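Local coordinates for protein phosphatase (Thermotoga maritima, PDB 1NF2) that probably acts as a magnesium-dependent phosphatase of the haloacid dehalogenase-like hydrolase family, with a distinctive substrate-binding domain, at residues 30-35 with 56-61; 96-101 with 158-163. One frame throughout, in Å; residues are numbered along the deposited sequence.

How the contacts relate
The two contacts sit at opposite sides of the chain's centre, the centre of contact 1 about 19 Å and that of contact 2 about 25 Å from it. Their centres are 44 Å apart and their nearest atoms about 30 Å apart, so neither touches the other. Contact 1 belongs to the Rossmann-like core of the haloacid dehalogenase fold, whose central parallel strands include 4-8 and 209-213; magnesium is held by Asp-8, Asp-10 and Asp-214 at and just beyond the C-terminal ends of these strands. Contact 2 lies in the second domain, built on a separate six-stranded sheet and consistent with a cap. Both lie away from the metal site. A serine CB against a phenyl ring and a guanidinium, bridged weakly by water, contrasts with wholly aliphatic contact 2.

Contact 1: 30-35 with 56-61; sequences KLSRKC and FKRTFP
Ser-32 meets Arg-58 and Phe-60 through its CB. The carbon comes to the edge of the phenyl ring, close to the ring plane, with Ser-32 CB 3.9 Å from Phe-60 CE1; the same carbon meets the Arg-58 guanidinium obliquely, with Ser-32 CB 4.1 Å from Arg-58 NH1. The bend of the Arg-58 chain at chi3 (-65°) helps lay the guanidinium over one face of Phe-60, with CE1 beneath its centre and NE displaced toward the ring's rim.

Hydrogen bonds fix that pose. NE and NH2 of Arg-58 both donate to Thr-59 O at 3.1 Å, a side-on grip that keeps the carbonyl oxygen in the guanidinium plane. NE stands well above the carbonyl plane, NH2 is only tilted from it, and both approach from the same face. Across the segments no direct bond forms; a water donates to Ser-32 OG and weakly links it to Arg-58 NH1, while OG also bonds to Glu-29 O.

Phe-60 packs on Val-37 of strand 36-40 and meets the Phe-39 ring at about 45°. The contact joins the chain around Ser-32, where helix 22-31 runs into the loop before strand 36-40, to the loop between helix 45-55 and strand 62-64.

Contact 2: 96-101 with 158-163; sequences KPLNVH and DELKEI
Leu-98 and Val-100, the two residues of 96-101 that touch 158-163, flank Asn-99, whose backbone N donates to Lys-96 O at 2.9 Å. This bond closes a turn after helix 85-95, from which both aliphatic side chains set out toward the helix. On the other side Ile-163 N bonds to Glu-159 O at 3.2 Å, part of the helical ladder that puts Leu-160 and Ile-163, three residues apart, on the same flank.

Two pairs of methyl-bearing ends carry the contact, and no hydrogen bond crosses it. Val-100 and Leu-160 meet tip to tip: Val-100 CG1 is 3.7 Å from Leu-160 CD1 and 4.2 Å from Leu-160 CD2, so one valine methyl faces both branches of the leucine. Val-100 holds CG1 beside its backbone N, anti to the carbonyl carbon (chi1 -61°), which directs that branch at the helix.

Helix 85-95, strands 102-105 and 110-112, two intervening helix-strand units and then helix 154-168 with strands 172-178 and 181-186 are consistent with a C2-type cap, as in Cof-like phosphatases. Here the loop entering the first strand of this domain packs on its last helix. Leu-160 also rests on Leu-150 and Leu-182 of the sheet, and Val-100 on Ile-95.

The second pair, Leu-98 and Ile-163, is only partly buried. Leu-98 CD2 and Ile-163 CD1 approach end to end at 3.6 Å, and Leu-98 CD2 is a looser 4.5 Å from Leu-160 CD2. Ile-163 further touches Tyr-94 of helix 85-95, while His-101, next along the chain, makes backbone hydrogen bonds to Ile-151 of strand 147-151.

Contact 1: 30-35 with 56-61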
# COMPACT_ATOMS: atom_id res chain seq x y z
N LYS A 30 -12.92 17.96 -8.33
CA LYS A 30 -13.24 18.41 -9.68
C LYS A 30 -12.97 17.32 -10.73
O LYS A 30 -13.77 17.13 -11.66
CB LYS A 30 -12.44 19.68 -10.01
CG LYS A 30 -12.86 20.88 -9.18
CD LYS A 30 -11.87 22.04 -9.34
CE LYS A 30 -11.73 22.44 -10.79
NZ LYS A 30 -10.71 23.52 -10.97
N LEU A 31 -11.86 16.60 -10.59
CA LEU A 31 -11.52 15.54 -11.52
C LEU A 31 -12.49 14.36 -11.42
O LEU A 31 -12.92 13.82 -12.44
CB LEU A 31 -10.11 15.01 -11.26
CG LEU A 31 -8.91 15.86 -11.68
CD1 LEU A 31 -7.63 15.12 -11.31
CD2 LEU A 31 -8.96 16.12 -13.17
N SER A 32 -12.81 13.97 -10.19
CA SER A 32 -13.69 12.83 -9.94
C SER A 32 -14.99 12.91 -10.72
O SER A 32 -15.70 11.91 -10.88
CB SER A 32 -14.00 12.71 -8.45
OG SER A 32 -14.96 13.67 -8.06
N ARG A 33 -15.32 14.11 -11.19
CA ARG A 33 -16.52 14.30 -11.98
C ARG A 33 -16.13 14.01 -13.42
O ARG A 33 -15.28 14.70 -13.99
CB ARG A 33 -17.02 15.74 -11.84
CG ARG A 33 -18.22 16.07 -12.72
CD ARG A 33 -19.41 15.17 -12.43
NE ARG A 33 -20.57 15.54 -13.25
CZ ARG A 33 -21.75 14.93 -13.19
NH1 ARG A 33 -21.94 13.92 -12.35
NH2 ARG A 33 -22.75 15.34 -13.96
N LYS A 34 -16.73 12.98 -13.99
CA LYS A 34 -16.46 12.56 -15.36
C LYS A 34 -15.17 11.74 -15.52
O LYS A 34 -15.08 10.93 -16.43
CB LYS A 34 -16.43 13.77 -16.31
CG LYS A 34 -15.85 13.47 -17.69
CD LYS A 34 -15.90 14.66 -18.63
CE LYS A 34 -17.23 14.76 -19.37
NZ LYS A 34 -18.41 14.84 -18.46
N CYS A 35 -14.18 11.96 -14.65
CA CYS A 35 -12.91 11.23 -14.75
C CYS A 35 -12.61 10.22 -13.63
O CYS A 35 -13.24 10.22 -12.58
CB CYS A 35 -11.74 12.22 -14.87
SG CYS A 35 -11.54 12.95 -16.54
N PHE A 56 -13.68 12.76 0.88
CA PHE A 56 -14.68 12.69 -0.18
C PHE A 56 -15.66 11.67 0.38
O PHE A 56 -15.25 10.61 0.84
CB PHE A 56 -14.08 12.16 -1.49
CG PHE A 56 -12.70 12.70 -1.79
CD1 PHE A 56 -11.58 12.16 -1.17
CD2 PHE A 56 -12.53 13.74 -2.69
CE1 PHE A 56 -10.30 12.66 -1.44
CE2 PHE A 56 -11.27 14.25 -2.96
CZ PHE A 56 -10.14 13.71 -2.33
N LYS A 57 -16.94 11.97 0.37
CA LYS A 57 -17.91 11.03 0.92
C LYS A 57 -18.18 9.89 -0.05
O LYS A 57 -19.31 9.67 -0.47
CB LYS A 57 -19.21 11.76 1.26
CG LYS A 57 -19.11 12.70 2.47
CD LYS A 57 -17.96 13.69 2.37
CE LYS A 57 -18.04 14.55 1.10
NZ LYS A 57 -19.31 15.33 1.01
N ARG A 58 -17.13 9.14 -0.39
CA ARG A 58 -17.25 8.03 -1.32
C ARG A 58 -15.96 7.22 -1.41
O ARG A 58 -14.96 7.56 -0.79
CB ARG A 58 -17.60 8.55 -2.71
CG ARG A 58 -16.60 9.56 -3.22
CD ARG A 58 -16.69 9.74 -4.73
NE ARG A 58 -16.32 8.52 -5.44
CZ ARG A 58 -16.17 8.44 -6.76
NH1 ARG A 58 -16.35 9.51 -7.52
NH2 ARG A 58 -15.83 7.28 -7.32
N THR A 59 -15.98 6.16 -2.21
CA THR A 59 -14.78 5.35 -2.40
C THR A 59 -14.43 5.38 -3.88
O THR A 59 -15.27 5.70 -4.72
CB THR A 59 -15.00 3.88 -1.94
OG1 THR A 59 -16.06 3.27 -2.69
CG2 THR A 59 -15.33 3.84 -0.45
N PHE A 60 -13.18 5.05 -4.19
CA PHE A 60 -12.70 5.06 -5.56
C PHE A 60 -11.97 3.75 -5.84
O PHE A 60 -11.74 2.95 -4.93
CB PHE A 60 -11.68 6.19 -5.75
CG PHE A 60 -12.22 7.56 -5.45
CD1 PHE A 60 -12.65 8.40 -6.48
CD2 PHE A 60 -12.29 8.02 -4.14
CE1 PHE A 60 -13.14 9.67 -6.21
CE2 PHE A 60 -12.78 9.30 -3.86
CZ PHE A 60 -13.20 10.12 -4.89
N PRO A 61 -11.63 3.50 -7.12
CA PRO A 61 -10.90 2.27 -7.42
C PRO A 61 -9.67 2.39 -6.51
O PRO A 61 -9.05 3.45 -6.45
CB PRO A 61 -10.57 2.44 -8.91
CG PRO A 61 -11.80 3.14 -9.43
CD PRO A 61 -12.06 4.18 -8.36
O HOH W 1 -16.44 12.58 -6.30

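Contact 2: 96-101 with 158-163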
# COMPACT_ATOMS: atom_id res chain seq x y z
N LYS A 96 7.03 -20.38 15.37
CA LYS A 96 6.59 -20.48 16.75
C LYS A 96 7.63 -21.03 17.74
O LYS A 96 7.82 -20.46 18.81
CB LYS A 96 5.28 -21.29 16.84
CG LYS A 96 4.08 -20.53 16.27
CD LYS A 96 2.81 -21.39 16.21
CE LYS A 96 2.23 -21.66 17.59
NZ LYS A 96 1.76 -20.41 18.26
N PRO A 97 8.31 -22.13 17.40
CA PRO A 97 9.31 -22.65 18.34
C PRO A 97 10.39 -21.62 18.65
O PRO A 97 11.09 -21.72 19.66
CB PRO A 97 9.87 -23.87 17.60
CG PRO A 97 8.71 -24.33 16.78
CD PRO A 97 8.17 -23.03 16.24
N LEU A 98 10.52 -20.63 17.78
CA LEU A 98 11.52 -19.57 17.94
C LEU A 98 11.08 -18.46 18.90
O LEU A 98 11.78 -17.47 19.08
CB LEU A 98 11.84 -18.96 16.57
CG LEU A 98 13.05 -19.50 15.80
CD1 LEU A 98 13.19 -20.99 16.03
CD2 LEU A 98 12.90 -19.18 14.33
N ASN A 99 9.92 -18.65 19.53
CA ASN A 99 9.38 -17.66 20.46
C ASN A 99 9.61 -16.22 20.03
O ASN A 99 10.56 -15.57 20.49
CB ASN A 99 9.94 -17.88 21.87
CG ASN A 99 9.00 -18.67 22.75
OD1 ASN A 99 8.80 -19.87 22.55
ND2 ASN A 99 8.41 -17.99 23.73
N VAL A 100 8.74 -15.73 19.15
CA VAL A 100 8.82 -14.37 18.64
C VAL A 100 7.46 -13.70 18.78
O VAL A 100 6.48 -14.33 19.19
CB VAL A 100 9.20 -14.36 17.15
CG1 VAL A 100 10.57 -15.00 16.96
CG2 VAL A 100 8.15 -15.11 16.35
N HIS A 101 7.40 -12.41 18.46
CA HIS A 101 6.16 -11.66 18.53
C HIS A 101 5.68 -11.40 17.10
O HIS A 101 6.21 -10.54 16.40
CB HIS A 101 6.37 -10.36 19.29
CG HIS A 101 6.61 -10.56 20.76
ND1 HIS A 101 5.70 -11.17 21.59
CD2 HIS A 101 7.68 -10.24 21.54
CE1 HIS A 101 6.19 -11.23 22.81
NE2 HIS A 101 7.39 -10.67 22.81
N ASP A 158 17.19 -8.66 12.85
CA ASP A 158 18.13 -8.79 11.75
C ASP A 158 18.51 -10.26 11.58
O ASP A 158 18.83 -10.71 10.48
CB ASP A 158 19.40 -7.98 12.01
CG ASP A 158 19.27 -6.52 11.60
OD1 ASP A 158 20.23 -5.76 11.80
OD2 ASP A 158 18.20 -6.15 11.07
N GLU A 159 18.48 -10.99 12.69
CA GLU A 159 18.81 -12.41 12.67
C GLU A 159 17.61 -13.20 12.14
O GLU A 159 17.76 -14.08 11.29
CB GLU A 159 19.18 -12.88 14.08
CG GLU A 159 20.39 -12.15 14.66
CD GLU A 159 20.71 -12.56 16.09
OE1 GLU A 159 21.67 -12.00 16.66
OE2 GLU A 159 20.01 -13.43 16.64
N LEU A 160 16.43 -12.88 12.64
CA LEU A 160 15.22 -13.55 12.19
C LEU A 160 15.06 -13.37 10.69
O LEU A 160 14.71 -14.31 9.97
CB LEU A 160 14.00 -13.01 12.93
CG LEU A 160 13.99 -13.33 14.42
CD1 LEU A 160 12.74 -12.75 15.06
CD2 LEU A 160 14.03 -14.84 14.61
N LYS A 161 15.33 -12.16 10.21
CA LYS A 161 15.23 -11.84 8.79
C LYS A 161 16.10 -12.83 8.02
O LYS A 161 15.66 -13.45 7.05
CB LYS A 161 15.73 -10.42 8.56
CG LYS A 161 15.35 -9.81 7.23
CD LYS A 161 16.25 -10.25 6.10
CE LYS A 161 15.85 -9.56 4.81
NZ LYS A 161 16.81 -9.81 3.70
N GLU A 162 17.34 -12.97 8.47
CA GLU A 162 18.32 -13.85 7.84
C GLU A 162 17.83 -15.29 7.65
O GLU A 162 17.86 -15.82 6.54
CB GLU A 162 19.60 -13.86 8.68
CG GLU A 162 20.76 -14.60 8.05
CD GLU A 162 21.95 -14.74 9.00
OE1 GLU A 162 21.84 -15.48 10.00
OE2 GLU A 162 22.99 -14.09 8.73
N ILE A 163 17.38 -15.92 8.73
CA ILE A 163 16.93 -17.31 8.63
C ILE A 163 15.61 -17.50 7.89
O ILE A 163 15.42 -18.51 7.22
CB ILE A 163 16.83 -17.97 10.03
CG1 ILE A 163 15.38 -18.03 10.49
CG2 ILE A 163 17.66 -17.19 11.04
CD1 ILE A 163 15.13 -19.06 11.55